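Local coordinates for putative exported protein (Bacteroides fragilis NCTC 9343, PDB 3IEE) that is of unknown function but is an all-helical, probably exported and probably lipid-attached protein related to the DUF3829-like families, at residues Thr32-Leu37 with Asn146-Leu151; Lys177-Met182 with Gln231-Gln236; Thr181-Leu186 with Ser263-Ser268; Lys242-Val247 with Asp259-Ala264. One frame throughout, in Å; residues are numbered along the deposited sequence. Where two conformers were deposited one is given.

Contact 1 (Thr32-Leu37 with Asn146-Leu151); sequences TSLGVL and NIFDIL. With EDO (1,2-ethanediol), chain E.
Two antiparallel helices of the N-terminal bundle, 17-40 and 123-162, pack here through Leu-37, Phe-148, Ile-147 and Leu-34. The main feature is a CH-pi contact. Leu-37 and Phe-148 reach toward each other tip to tip, and CD1 of Leu-37 settles over one face of the Phe-148 ring, 3.9 Å from the ring centroid. This methyl is offset toward the rim, and its nearest ring atom is CZ, with Leu-37 CD1 and Phe-148 CZ 3.6 Å apart. The same CD1 also touches Ile-147 CG2 at 3.8 Å, so one methyl bridges the two residues. The other methyl of Leu-37, CD2, lies near Ile-147 CD1.

The segment axes run at 171° and approach to 11.0 Å, as in neighbouring helices of an up-and-down bundle. Leu-34 crosses Phe-148 at about a right angle, and its CD1 comes to 4.0 Å from Phe-148 CZ. Ser-33 and Leu-151 are both buried, and Ser-33 OG lies 3.9 Å from Leu-151 CD1. This contact is not polar: the hydroxyl is hydrogen-bonded to Tyr-97 OH and Tyr-29 O. Helix 87-119 packs against the same pair, with Leu-100 on Leu-37 and Asn-96 on Ile-147. Asn-146 ND2 donates a nearly straight bond (173°) to O1 of an ethanediol, 3.1 Å away, and is also bonded to Asn-96 OD1.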
loop_
_atom_site.group_PDB
_atom_site.type_symbol
_atom_site.label_atom_id
_atom_site.label_comp_id
_atom_site.label_asym_id
_atom_site.label_seq_id
_atom_site.Cartn_x
_atom_site.Cartn_y
_atom_site.Cartn_z
ATOM N N THR A 32 9.257 -3.860 8.426
ATOM C CA THR A 32 9.220 -5.198 7.860
ATOM C C THR A 32 7.910 -5.400 7.086
ATOM O O THR A 32 7.908 -5.959 5.986
ATOM C CB THR A 32 9.389 -6.273 8.943
ATOM O OG1 THR A 32 10.708 -6.139 9.502
ATOM C CG2 THR A 32 9.171 -7.684 8.373
ATOM N N SER A 33 6.803 -4.937 7.681
ATOM C CA SER A 33 5.483 -5.033 7.043
ATOM C C SER A 33 5.424 -4.301 5.711
ATOM O O SER A 33 4.846 -4.811 4.738
ATOM C CB SER A 33 4.350 -4.490 7.927
ATOM O OG SER A 33 4.116 -5.251 9.114
ATOM N N LEU A 34 6.032 -3.119 5.649
ATOM C CA LEU A 34 6.028 -2.319 4.435
ATOM C C LEU A 34 6.673 -3.113 3.310
ATOM O O LEU A 34 6.161 -3.172 2.206
ATOM C CB LEU A 34 6.798 -1.007 4.663
ATOM C CG LEU A 34 6.808 0.015 3.494
ATOM C CD1 LEU A 34 5.426 0.558 3.252
ATOM C CD2 LEU A 34 7.773 1.202 3.802
ATOM N N GLY A 35 7.815 -3.708 3.600
ATOM C CA GLY A 35 8.525 -4.524 2.603
ATOM C C GLY A 35 7.803 -5.792 2.190
ATOM O O GLY A 35 7.717 -6.151 1.003
ATOM N N VAL A 36 7.242 -6.471 3.173
ATOM C CA VAL A 36 6.511 -7.717 2.961
ATOM C C VAL A 36 5.270 -7.478 2.129
ATOM O O VAL A 36 4.970 -8.204 1.166
ATOM C CB VAL A 36 6.110 -8.425 4.283
ATOM C CG1 VAL A 36 5.118 -9.526 3.990
ATOM C CG2 VAL A 36 7.358 -8.991 5.023
ATOM N N LEU A 37 4.519 -6.444 2.482
ATOM C CA LEU A 37 3.284 -6.177 1.753
ATOM C C LEU A 37 3.527 -5.642 0.334
ATOM O O LEU A 37 2.726 -5.847 -0.580
ATOM C CB LEU A 37 2.455 -5.205 2.594
ATOM C CG LEU A 37 1.955 -5.855 3.888
ATOM C CD1 LEU A 37 1.394 -4.794 4.844
ATOM C CD2 LEU A 37 0.893 -6.931 3.624
ATOM N N ASN A 146 -5.649 -3.107 5.521
ATOM C CA ASN A 146 -6.053 -3.359 6.910
ATOM C C ASN A 146 -4.845 -3.358 7.867
ATOM O O ASN A 146 -4.903 -2.815 8.967
ATOM C CB ASN A 146 -6.752 -4.704 7.069
ATOM C CG ASN A 146 -8.177 -4.722 6.555
ATOM O OD1 ASN A 146 -8.754 -3.692 6.174
ATOM N ND2 ASN A 146 -8.770 -5.931 6.561
ATOM N N ILE A 147 -3.780 -4.020 7.446
ATOM C CA ILE A 147 -2.559 -4.107 8.274
ATOM C C ILE A 147 -1.985 -2.702 8.534
ATOM O O ILE A 147 -1.726 -2.345 9.699
ATOM C CB ILE A 147 -1.577 -5.079 7.630
ATOM C CG1 ILE A 147 -2.109 -6.520 7.738
ATOM C CG2 ILE A 147 -0.158 -4.979 8.288
ATOM C CD1 ILE A 147 -1.582 -7.425 6.753
ATOM N N PHE A 148 -1.852 -1.883 7.480
ATOM C CA PHE A 148 -1.384 -0.501 7.645
ATOM C C PHE A 148 -2.281 0.269 8.583
ATOM O O PHE A 148 -1.824 1.020 9.463
ATOM C CB PHE A 148 -1.214 0.189 6.282
ATOM C CG PHE A 148 -0.099 -0.360 5.479
ATOM C CD1 PHE A 148 1.191 -0.458 6.013
ATOM C CD2 PHE A 148 -0.289 -0.807 4.175
ATOM C CE1 PHE A 148 2.261 -0.984 5.238
ATOM C CE2 PHE A 148 0.768 -1.282 3.389
ATOM C CZ PHE A 148 2.045 -1.393 3.939
ATOM N N ASP A 149 -3.584 0.100 8.403
ATOM C CA ASP A 149 -4.564 0.811 9.243
ATOM C C ASP A 149 -4.446 0.436 10.730
ATOM O O ASP A 149 -4.538 1.292 11.576
ATOM C CB ASP A 149 -5.997 0.525 8.815
ATOM C CG ASP A 149 -6.388 1.146 7.439
ATOM O OD1 ASP A 149 -5.689 2.016 6.891
ATOM O OD2 ASP A 149 -7.435 0.672 6.910
ATOM N N ILE A 150 -4.237 -0.847 11.011
ATOM C CA ILE A 150 -4.011 -1.353 12.379
ATOM C C ILE A 150 -2.785 -0.699 12.998
ATOM O O ILE A 150 -2.808 -0.237 14.172
ATOM C CB ILE A 150 -3.889 -2.902 12.370
ATOM C CG1 ILE A 150 -5.258 -3.541 12.052
ATOM C CG2 ILE A 150 -3.322 -3.433 13.705
ATOM C CD1 ILE A 150 -5.173 -4.954 11.540
ATOM N N LEU A 151 -1.709 -0.656 12.211
ATOM C CA LEU A 151 -0.400 -0.142 12.699
ATOM C C LEU A 151 -0.361 1.369 12.944
ATOM O O LEU A 151 0.386 1.874 13.840
ATOM C CB LEU A 151 0.709 -0.550 11.740
ATOM C CG LEU A 151 0.964 -2.060 11.709
ATOM C CD1 LEU A 151 1.951 -2.390 10.574
ATOM C CD2 LEU A 151 1.490 -2.638 13.042
HETATM C C1 EDO E . -11.121 -6.803 4.491
HETATM O O1 EDO E . -11.729 -6.452 5.743
HETATM C C2 EDO E . -10.834 -8.300 4.375
HETATM O O2 EDO E . -10.771 -8.687 2.990
#

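Contact 2 (Lys177-Met182 with Gln231-Gln236); sequences KMSSTM and QAFLSQ. With EDO (1,2-ethanediol), chain H.
Helices 169-189 and 224-247 pack side by side in the C-terminal helical bundle, where Phe-233 meets Met-178 and Met-182. These two selenomethionines, one helical turn apart, bring their methyls to different parts of the Phe-233 ring. The helices run roughly parallel, at 25°, in this part of the all-helical fold. Their segment axes are 11.9 Å apart, and long side chains bridge the distance.

Phe-233 has CG anti to the backbone N (chi1 172°), and its ring extends toward helix 169-189. Met-178 CE lies at the ring edge, near the ring plane, 3.9 Å from Phe-233 CE2. That methyl also meets Leu-234: Met-178 CE and Leu-234 CD2 are 3.7 Å apart. The CB of Leu-234 points away from the other helix, so it is the branch end that makes this contact. Met-182 approaches Phe-233 tip to tip, with Met-182 CE 3.7 Å from Phe-233 CE1. Both selenomethionine chains bend at their last torsion, which sets where CE lies; chi3 is -87° in Met-178.

Helix 197-215 adds Ala-214 beside Met-178 and Leu-207 beside Met-182. Ser-268 of helix 255-268 touches both Met-182 and Phe-233. An ethanediol, probably from the crystallisation liquor, donates from O1 to Ser-180 O; O2 of the ethanediol is 3.1 Å from Ser-180 OG, and either hydroxyl could be the donor. On the other side of the ring plane from Met-182 CE, Ser-179 OG, in the conformer given, lies 3.8 Å from Phe-233 CZ while hydrogen-bonded to Val-175 O.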
loop_
_atom_site.group_PDB
_atom_site.type_symbol
_atom_site.label_atom_id
_atom_site.label_comp_id
_atom_site.label_asym_id
_atom_site.label_seq_id
_atom_site.Cartn_x
_atom_site.Cartn_y
_atom_site.Cartn_z
ATOM N N LYS A 177 3.730 10.611 7.765
ATOM C CA LYS A 177 2.287 10.380 7.709
ATOM C C LYS A 177 1.787 10.570 6.284
ATOM O O LYS A 177 1.094 9.717 5.707
ATOM C CB LYS A 177 1.539 11.306 8.655
ATOM C CG LYS A 177 0.046 11.062 8.659
ATOM C CD LYS A 177 -0.300 9.709 9.202
ATOM C CE LYS A 177 -1.813 9.562 9.458
ATOM N NZ LYS A 177 -2.165 10.223 10.753
HETATM N N MSE A 178 2.137 11.701 5.676
HETATM C CA MSE A 178 1.676 11.971 4.316
HETATM C C MSE A 178 2.253 11.028 3.271
HETATM O O MSE A 178 1.592 10.666 2.291
HETATM C CB MSE A 178 1.988 13.399 3.978
HETATM C CG MSE A 178 1.075 14.314 4.781
HETATM SE SE MSE A 178 1.153 16.205 4.178
HETATM C CE MSE A 178 2.574 16.702 5.213
ATOM N N SER A 179 3.481 10.601 3.474
ATOM C CA SER A 179 4.070 9.621 2.547
ATOM C C SER A 179 3.264 8.303 2.592
ATOM O O SER A 179 3.005 7.665 1.558
ATOM C CB SER A 179 5.527 9.396 2.912
ATOM O OG SER A 179 6.290 10.569 2.669
ATOM N N SER A 180 2.858 7.887 3.787
ATOM C CA SER A 180 1.992 6.683 3.921
ATOM C C SER A 180 0.635 6.874 3.225
ATOM O O SER A 180 0.134 5.984 2.546
ATOM C CB SER A 180 1.760 6.315 5.391
ATOM O OG SER A 180 2.997 5.918 5.990
ATOM N N THR A 181 0.046 8.053 3.371
ATOM C CA THR A 181 -1.233 8.323 2.775
ATOM C C THR A 181 -1.107 8.311 1.258
ATOM O O THR A 181 -1.998 7.759 0.563
ATOM C CB THR A 181 -1.869 9.665 3.272
ATOM O OG1 THR A 181 -1.809 9.760 4.713
ATOM C CG2 THR A 181 -3.341 9.756 2.862
HETATM N N MSE A 182 -0.063 8.945 0.701
HETATM C CA MSE A 182 0.167 8.904 -0.759
HETATM C C MSE A 182 0.318 7.467 -1.271
HETATM O O MSE A 182 -0.262 7.108 -2.307
HETATM C CB MSE A 182 1.349 9.766 -1.169
HETATM C CG MSE A 182 1.027 11.276 -1.020
HETATM SE SE MSE A 182 2.453 12.375 -1.785
HETATM C CE MSE A 182 3.755 12.205 -0.336
ATOM N N GLN A 231 9.340 22.382 2.962
ATOM C CA GLN A 231 8.375 23.152 2.164
ATOM C C GLN A 231 8.327 22.676 0.689
ATOM O O GLN A 231 7.270 22.677 0.091
ATOM C CB GLN A 231 8.612 24.647 2.309
ATOM C CG GLN A 231 8.472 25.131 3.736
ATOM C CD GLN A 231 8.369 26.632 3.812
ATOM O OE1 GLN A 231 8.852 27.349 2.897
ATOM N NE2 GLN A 231 7.750 27.130 4.892
ATOM N N ALA A 232 9.454 22.205 0.122
ATOM C CA ALA A 232 9.441 21.560 -1.204
ATOM C C ALA A 232 8.571 20.295 -1.199
ATOM O O ALA A 232 7.761 20.086 -2.119
ATOM C CB ALA A 232 10.885 21.212 -1.651
ATOM N N PHE A 233 8.677 19.512 -0.128
ATOM C CA PHE A 233 7.843 18.310 0.040
ATOM C C PHE A 233 6.370 18.713 0.058
ATOM O O PHE A 233 5.554 18.141 -0.682
ATOM C CB PHE A 233 8.207 17.558 1.320
ATOM C CG PHE A 233 7.277 16.423 1.655
ATOM C CD1 PHE A 233 7.360 15.217 0.957
ATOM C CD2 PHE A 233 6.331 16.545 2.677
ATOM C CE1 PHE A 233 6.503 14.171 1.244
ATOM C CE2 PHE A 233 5.516 15.518 2.959
ATOM C CZ PHE A 233 5.606 14.324 2.257
ATOM N N LEU A 234 6.021 19.726 0.864
ATOM C CA LEU A 234 4.623 20.165 0.955
ATOM C C LEU A 234 4.063 20.603 -0.411
ATOM O O LEU A 234 2.912 20.337 -0.742
ATOM C CB LEU A 234 4.480 21.312 1.948
ATOM C CG LEU A 234 4.739 21.039 3.417
ATOM C CD1 LEU A 234 4.314 22.207 4.308
ATOM C CD2 LEU A 234 4.058 19.751 3.825
ATOM N N SER A 235 4.884 21.332 -1.155
ATOM C CA SER A 235 4.500 21.774 -2.501
ATOM C C SER A 235 4.234 20.582 -3.413
ATOM O O SER A 235 3.245 20.565 -4.178
ATOM C CB SER A 235 5.578 22.711 -3.071
ATOM O OG SER A 235 5.201 23.205 -4.352
ATOM N N GLN A 236 5.046 19.553 -3.279
ATOM C CA GLN A 236 4.884 18.339 -4.076
ATOM C C GLN A 236 3.661 17.510 -3.680
ATOM O O GLN A 236 3.004 16.877 -4.530
ATOM C CB GLN A 236 6.154 17.521 -3.992
ATOM C CG GLN A 236 7.224 18.265 -4.717
ATOM C CD GLN A 236 8.532 17.556 -4.687
ATOM O OE1 GLN A 236 8.597 16.392 -5.077
ATOM N NE2 GLN A 236 9.590 18.237 -4.249
HETATM C C1 EDO H . 1.473 2.206 2.890
HETATM O O1 EDO H . 0.220 2.927 2.937
HETATM C C2 EDO H . 2.637 2.996 3.496
HETATM O O2 EDO H . 2.537 3.062 4.946
#

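Contact 3 (Thr181-Leu186 with Ser263-Ser268); sequences TMQSIL and SAFETS
Phe-265 carries the contact between helices 169-189 and 255-268, meeting Met-182, Gln-183 and Leu-186. Its CB lies 3.9 Å from Leu-186 CD1. CG is anti to the backbone N (chi1 166°) and lies beside the same Leu-186 CD1, which is about as close to Phe-265 CD2. On one flank of the ring, CD1 meets Met-182 CB at 3.7 Å, with Met-182 CE a little further off. On the other flank, in the modelled conformer of two for Gln-183, CE2 of Phe-265 comes to 3.4 Å from Gln-183 OE1, and CZ at the tip also lies near that oxygen. In this conformer the amide and ring planes stand 86° apart, and Gln-183 NE2 is hydrogen-bonded to Asn-187 OD1.

Met-182 CE also touches Ser-268 OG at 3.5 Å. That hydroxyl donates to Phe-265 O, 2.6 Å from Ser-268 OG, in the carbonyl plane and on a lone pair. It therefore turns back onto its own helix near the C-terminal end.

The segments are antiparallel, at 164°, with axes 10.6 Å apart. Phe-240 of helix 224-247 also packs on Met-182, and Leu-207 of helix 197-215 on Thr-181. Phe-265 thus lies on helix 255-268 where it meets helix 169-189, with helices 197-215 and 224-247 close by.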
loop_
_atom_site.group_PDB
_atom_site.type_symbol
_atom_site.label_atom_id
_atom_site.label_comp_id
_atom_site.label_asym_id
_atom_site.label_seq_id
_atom_site.Cartn_x
_atom_site.Cartn_y
_atom_site.Cartn_z
ATOM N N THR A 181 0.046 8.053 3.371
ATOM C CA THR A 181 -1.233 8.323 2.775
ATOM C C THR A 181 -1.107 8.311 1.258
ATOM O O THR A 181 -1.998 7.759 0.563
ATOM C CB THR A 181 -1.869 9.665 3.272
ATOM O OG1 THR A 181 -1.809 9.760 4.713
ATOM C CG2 THR A 181 -3.341 9.756 2.862
HETATM N N MSE A 182 -0.063 8.945 0.701
HETATM C CA MSE A 182 0.167 8.904 -0.759
HETATM C C MSE A 182 0.318 7.467 -1.271
HETATM O O MSE A 182 -0.262 7.108 -2.307
HETATM C CB MSE A 182 1.349 9.766 -1.169
HETATM C CG MSE A 182 1.027 11.276 -1.020
HETATM SE SE MSE A 182 2.453 12.375 -1.785
HETATM C CE MSE A 182 3.755 12.205 -0.336
ATOM N N GLN A 183 1.055 6.647 -0.536
ATOM C CA GLN A 183 1.240 5.246 -0.956
ATOM C C GLN A 183 -0.080 4.482 -0.912
ATOM O O GLN A 183 -0.349 3.619 -1.755
ATOM C CB GLN A 183 2.328 4.572 -0.100
ATOM C CG GLN A 183 2.728 3.203 -0.579
ATOM C CD GLN A 183 3.347 3.238 -1.965
ATOM O OE1 GLN A 183 4.414 3.817 -2.140
ATOM N NE2 GLN A 183 2.674 2.647 -2.962
ATOM N N SER A 184 -0.903 4.786 0.080
ATOM C CA SER A 184 -2.221 4.155 0.189
ATOM C C SER A 184 -3.093 4.515 -1.029
ATOM O O SER A 184 -3.858 3.697 -1.589
ATOM C CB SER A 184 -2.916 4.596 1.475
ATOM O OG SER A 184 -4.059 3.819 1.621
ATOM N N ILE A 185 -3.003 5.788 -1.434
ATOM C CA ILE A 185 -3.760 6.248 -2.596
ATOM C C ILE A 185 -3.263 5.552 -3.868
ATOM O O ILE A 185 -4.066 5.077 -4.722
ATOM C CB ILE A 185 -3.653 7.793 -2.757
ATOM C CG1 ILE A 185 -4.439 8.493 -1.612
ATOM C CG2 ILE A 185 -4.065 8.215 -4.207
ATOM C CD1 ILE A 185 -4.140 9.987 -1.383
ATOM N N LEU A 186 -1.941 5.459 -4.015
ATOM C CA LEU A 186 -1.343 4.709 -5.161
ATOM C C LEU A 186 -1.843 3.252 -5.221
ATOM O O LEU A 186 -2.253 2.755 -6.291
ATOM C CB LEU A 186 0.180 4.740 -5.103
ATOM C CG LEU A 186 0.830 6.116 -5.351
ATOM C CD1 LEU A 186 2.317 6.015 -5.067
ATOM C CD2 LEU A 186 0.535 6.635 -6.740
ATOM N N SER A 263 5.392 8.561 -9.882
ATOM C CA SER A 263 6.513 9.474 -10.094
ATOM C C SER A 263 6.417 10.776 -9.291
ATOM O O SER A 263 7.440 11.280 -8.800
ATOM C CB SER A 263 6.695 9.759 -11.588
ATOM O OG SER A 263 6.984 8.522 -12.252
ATOM N N ALA A 264 5.200 11.289 -9.135
ATOM C CA ALA A 264 4.954 12.501 -8.344
ATOM C C ALA A 264 5.296 12.207 -6.866
ATOM O O ALA A 264 5.982 12.988 -6.182
ATOM C CB ALA A 264 3.522 12.972 -8.520
ATOM N N PHE A 265 4.907 11.022 -6.426
ATOM C CA PHE A 265 5.223 10.552 -5.083
ATOM C C PHE A 265 6.739 10.432 -4.877
ATOM O O PHE A 265 7.309 10.994 -3.930
ATOM C CB PHE A 265 4.509 9.222 -4.840
ATOM C CG PHE A 265 5.000 8.497 -3.654
ATOM C CD1 PHE A 265 4.769 9.007 -2.378
ATOM C CD2 PHE A 265 5.770 7.337 -3.788
ATOM C CE1 PHE A 265 5.234 8.364 -1.254
ATOM C CE2 PHE A 265 6.244 6.654 -2.629
ATOM C CZ PHE A 265 5.993 7.191 -1.375
ATOM N N GLU A 266 7.399 9.710 -5.776
ATOM C CA GLU A 266 8.848 9.493 -5.663
ATOM C C GLU A 266 9.632 10.793 -5.643
ATOM O O GLU A 266 10.608 10.913 -4.900
ATOM C CB GLU A 266 9.338 8.619 -6.819
ATOM C CG GLU A 266 8.827 7.206 -6.784
ATOM C CD GLU A 266 9.486 6.339 -5.722
ATOM O OE1 GLU A 266 10.648 6.631 -5.332
ATOM O OE2 GLU A 266 8.831 5.363 -5.269
ATOM N N THR A 267 9.213 11.775 -6.441
ATOM C CA THR A 267 9.903 13.048 -6.457
ATOM C C THR A 267 9.735 13.763 -5.112
ATOM O O THR A 267 10.636 14.452 -4.657
ATOM C CB THR A 267 9.429 13.935 -7.625
ATOM O OG1 THR A 267 8.016 14.135 -7.531
ATOM C CG2 THR A 267 9.720 13.272 -8.916
ATOM N N SER A 268 8.590 13.583 -4.455
ATOM C CA SER A 268 8.328 14.317 -3.197
ATOM C C SER A 268 9.263 13.842 -2.097
ATOM O O SER A 268 9.679 14.636 -1.256
ATOM C CB SER A 268 6.872 14.159 -2.749
ATOM O OG SER A 268 6.666 12.872 -2.218
#

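Contact 4 (Lys242-Val247 with Asp259-Ala264); sequences KQVKKV and DMLTSA
This is an antiparallel packing of sequence-adjacent helices, 224-247 and 255-268, which form a helical hairpin at the C-terminal end of the chain. Gln-243 and Leu-261 have the nearest CA atoms, 7.1 Å apart, and their side chains meet. Leu-261 CD2 fits between two residues of the other helix, 3.7 Å from Gln-243 CB and equally close to Val-244 CG2. Val-244 and Leu-261 cross at about a right angle.

Beyond CG the Gln-243 chain is extended (chi2 -167°), which carries its amide across to helix 255-268. There Gln-243 OE1 lies 3.3 Å from Ala-264 CB. Gln-243 also crosses the Met-260 side chain obliquely, with Gln-243 NE2 3.9 Å from Met-260 CG. Met-260 is a selenomethionine. In its modelled conformer of two, it slides past Val-247 in the opposite direction, and Val-247 CG2 meets Met-260 CE. Asp-259 O, on the same helix, accepts from both Ser-263 N and Ser-263 OG, the latter 2.7 Å away. Thr-262 OG1 also donates to it, from above the carbonyl plane.

The segment axes are 10.4 Å apart and run at 169°. Ile-185 and Leu-186 of helix 169-189 pack on Val-244 and Leu-261, respectively. Ile-200 and Val-204 of helix 197-215 also touch Val-244, so the hairpin rests against both of these helices.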
loop_
_atom_site.group_PDB
_atom_site.type_symbol
_atom_site.label_atom_id
_atom_site.label_comp_id
_atom_site.label_asym_id
_atom_site.label_seq_id
_atom_site.Cartn_x
_atom_site.Cartn_y
_atom_site.Cartn_z
ATOM N N LYS A 242 -3.601 17.426 -6.519
ATOM C CA LYS A 242 -4.237 17.991 -7.712
ATOM C C LYS A 242 -4.220 16.970 -8.888
ATOM O O LYS A 242 -5.202 16.862 -9.641
ATOM C CB LYS A 242 -3.604 19.330 -8.081
ATOM C CG LYS A 242 -3.979 20.415 -7.065
ATOM C CD LYS A 242 -3.557 21.886 -7.394
ATOM C CE LYS A 242 -2.075 22.157 -7.208
ATOM N NZ LYS A 242 -1.727 23.632 -7.106
ATOM N N GLN A 243 -3.124 16.249 -9.038
ATOM C CA GLN A 243 -3.020 15.215 -10.082
ATOM C C GLN A 243 -4.029 14.084 -9.816
ATOM O O GLN A 243 -4.652 13.582 -10.743
ATOM C CB GLN A 243 -1.607 14.647 -10.133
ATOM C CG GLN A 243 -0.546 15.570 -10.738
ATOM C CD GLN A 243 0.768 14.792 -11.027
ATOM O OE1 GLN A 243 0.991 13.666 -10.529
ATOM N NE2 GLN A 243 1.609 15.371 -11.860
ATOM N N VAL A 244 -4.190 13.674 -8.558
ATOM C CA VAL A 244 -5.102 12.569 -8.255
ATOM C C VAL A 244 -6.510 13.041 -8.584
ATOM O O VAL A 244 -7.270 12.297 -9.188
ATOM C CB VAL A 244 -5.043 12.076 -6.805
ATOM C CG1 VAL A 244 -6.193 11.011 -6.527
ATOM C CG2 VAL A 244 -3.646 11.521 -6.462
ATOM N N LYS A 245 -6.840 14.273 -8.206
ATOM C CA LYS A 245 -8.160 14.819 -8.565
ATOM C C LYS A 245 -8.443 14.845 -10.068
ATOM O O LYS A 245 -9.541 14.493 -10.507
ATOM C CB LYS A 245 -8.318 16.199 -7.952
ATOM C CG LYS A 245 -8.555 16.115 -6.481
ATOM C CD LYS A 245 -8.753 17.494 -5.951
ATOM C CE LYS A 245 -8.940 17.487 -4.482
ATOM N NZ LYS A 245 -8.598 18.848 -4.018
ATOM N N LYS A 246 -7.452 15.214 -10.865
ATOM C CA LYS A 246 -7.578 15.221 -12.330
ATOM C C LYS A 246 -7.762 13.803 -12.902
ATOM O O LYS A 246 -8.639 13.559 -13.752
ATOM C CB LYS A 246 -6.375 15.908 -12.929
ATOM C CG LYS A 246 -6.361 17.387 -12.687
ATOM C CD LYS A 246 -7.408 18.213 -13.463
ATOM C CE LYS A 246 -7.139 19.718 -13.236
ATOM N NZ LYS A 246 -8.061 20.604 -13.984
ATOM N N VAL A 247 -6.974 12.856 -12.409
ATOM C CA VAL A 247 -7.106 11.446 -12.787
ATOM C C VAL A 247 -8.487 10.883 -12.395
ATOM O O VAL A 247 -9.098 10.147 -13.149
ATOM C CB VAL A 247 -5.907 10.611 -12.198
ATOM C CG1 VAL A 247 -6.175 9.099 -12.277
ATOM C CG2 VAL A 247 -4.630 10.969 -12.981
ATOM N N ASP A 259 1.782 5.684 -13.310
ATOM C CA ASP A 259 3.186 6.007 -13.329
ATOM C C ASP A 259 3.378 7.532 -13.121
ATOM O O ASP A 259 4.345 7.955 -12.508
ATOM C CB ASP A 259 3.772 5.555 -14.651
ATOM C CG ASP A 259 3.801 4.024 -14.787
ATOM O OD1 ASP A 259 3.622 3.271 -13.767
ATOM O OD2 ASP A 259 3.994 3.599 -15.941
HETATM N N MSE A 260 2.455 8.356 -13.618
HETATM C CA MSE A 260 2.543 9.792 -13.356
HETATM C C MSE A 260 2.450 10.034 -11.845
HETATM O O MSE A 260 3.245 10.791 -11.257
HETATM C CB MSE A 260 1.424 10.566 -14.041
HETATM C CG MSE A 260 1.536 12.043 -13.876
HETATM SE SE MSE A 260 0.013 12.900 -14.788
HETATM C CE MSE A 260 -1.463 12.145 -13.733
ATOM N N LEU A 261 1.460 9.392 -11.227
ATOM C CA LEU A 261 1.235 9.585 -9.789
ATOM C C LEU A 261 2.414 9.032 -8.960
ATOM O O LEU A 261 2.835 9.684 -7.989
ATOM C CB LEU A 261 -0.071 8.936 -9.356
ATOM C CG LEU A 261 -1.349 9.592 -9.902
ATOM C CD1 LEU A 261 -2.601 8.802 -9.515
ATOM C CD2 LEU A 261 -1.500 11.047 -9.451
ATOM N N THR A 262 2.906 7.836 -9.321
ATOM C CA THR A 262 3.950 7.186 -8.509
ATOM C C THR A 262 5.172 8.048 -8.672
ATOM O O THR A 262 5.888 8.322 -7.729
ATOM C CB THR A 262 4.250 5.746 -8.945
ATOM O OG1 THR A 262 4.713 5.753 -10.287
ATOM C CG2 THR A 262 3.046 4.836 -8.816
ATOM N N SER A 263 5.392 8.561 -9.882
ATOM C CA SER A 263 6.513 9.474 -10.094
ATOM C C SER A 263 6.417 10.776 -9.291
ATOM O O SER A 263 7.440 11.280 -8.800
ATOM C CB SER A 263 6.695 9.759 -11.588
ATOM O OG SER A 263 6.984 8.522 -12.252
ATOM N N ALA A 264 5.200 11.289 -9.135
ATOM C CA ALA A 264 4.954 12.501 -8.344
ATOM C C ALA A 264 5.296 12.207 -6.866
ATOM O O ALA A 264 5.982 12.988 -6.182
ATOM C CB ALA A 264 3.522 12.972 -8.520
#

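In the fold
Contact 1 lies among the N-terminal helices, whereas contacts 2, 3 and 4 lie together among the C-terminal ones. Along the chain, contact 1 closes before the others open. Helices 123-162 and 169-189 follow each other and lead from contact 1 to contacts 2 and 3. The centres of contacts 1 and 3 are 16 Å apart, and the two do not touch. Contacts 2 and 3 share Thr-181 and Met-182 on helix 169-189; contacts 3 and 4 share Ser-263 and Ala-264 on helix 255-268. Each of these pairs has centres 8 Å apart. Helix 224-247 serves contacts 2 and 4. The three contacts thus join three helices pairwise into one continuous C-terminal core.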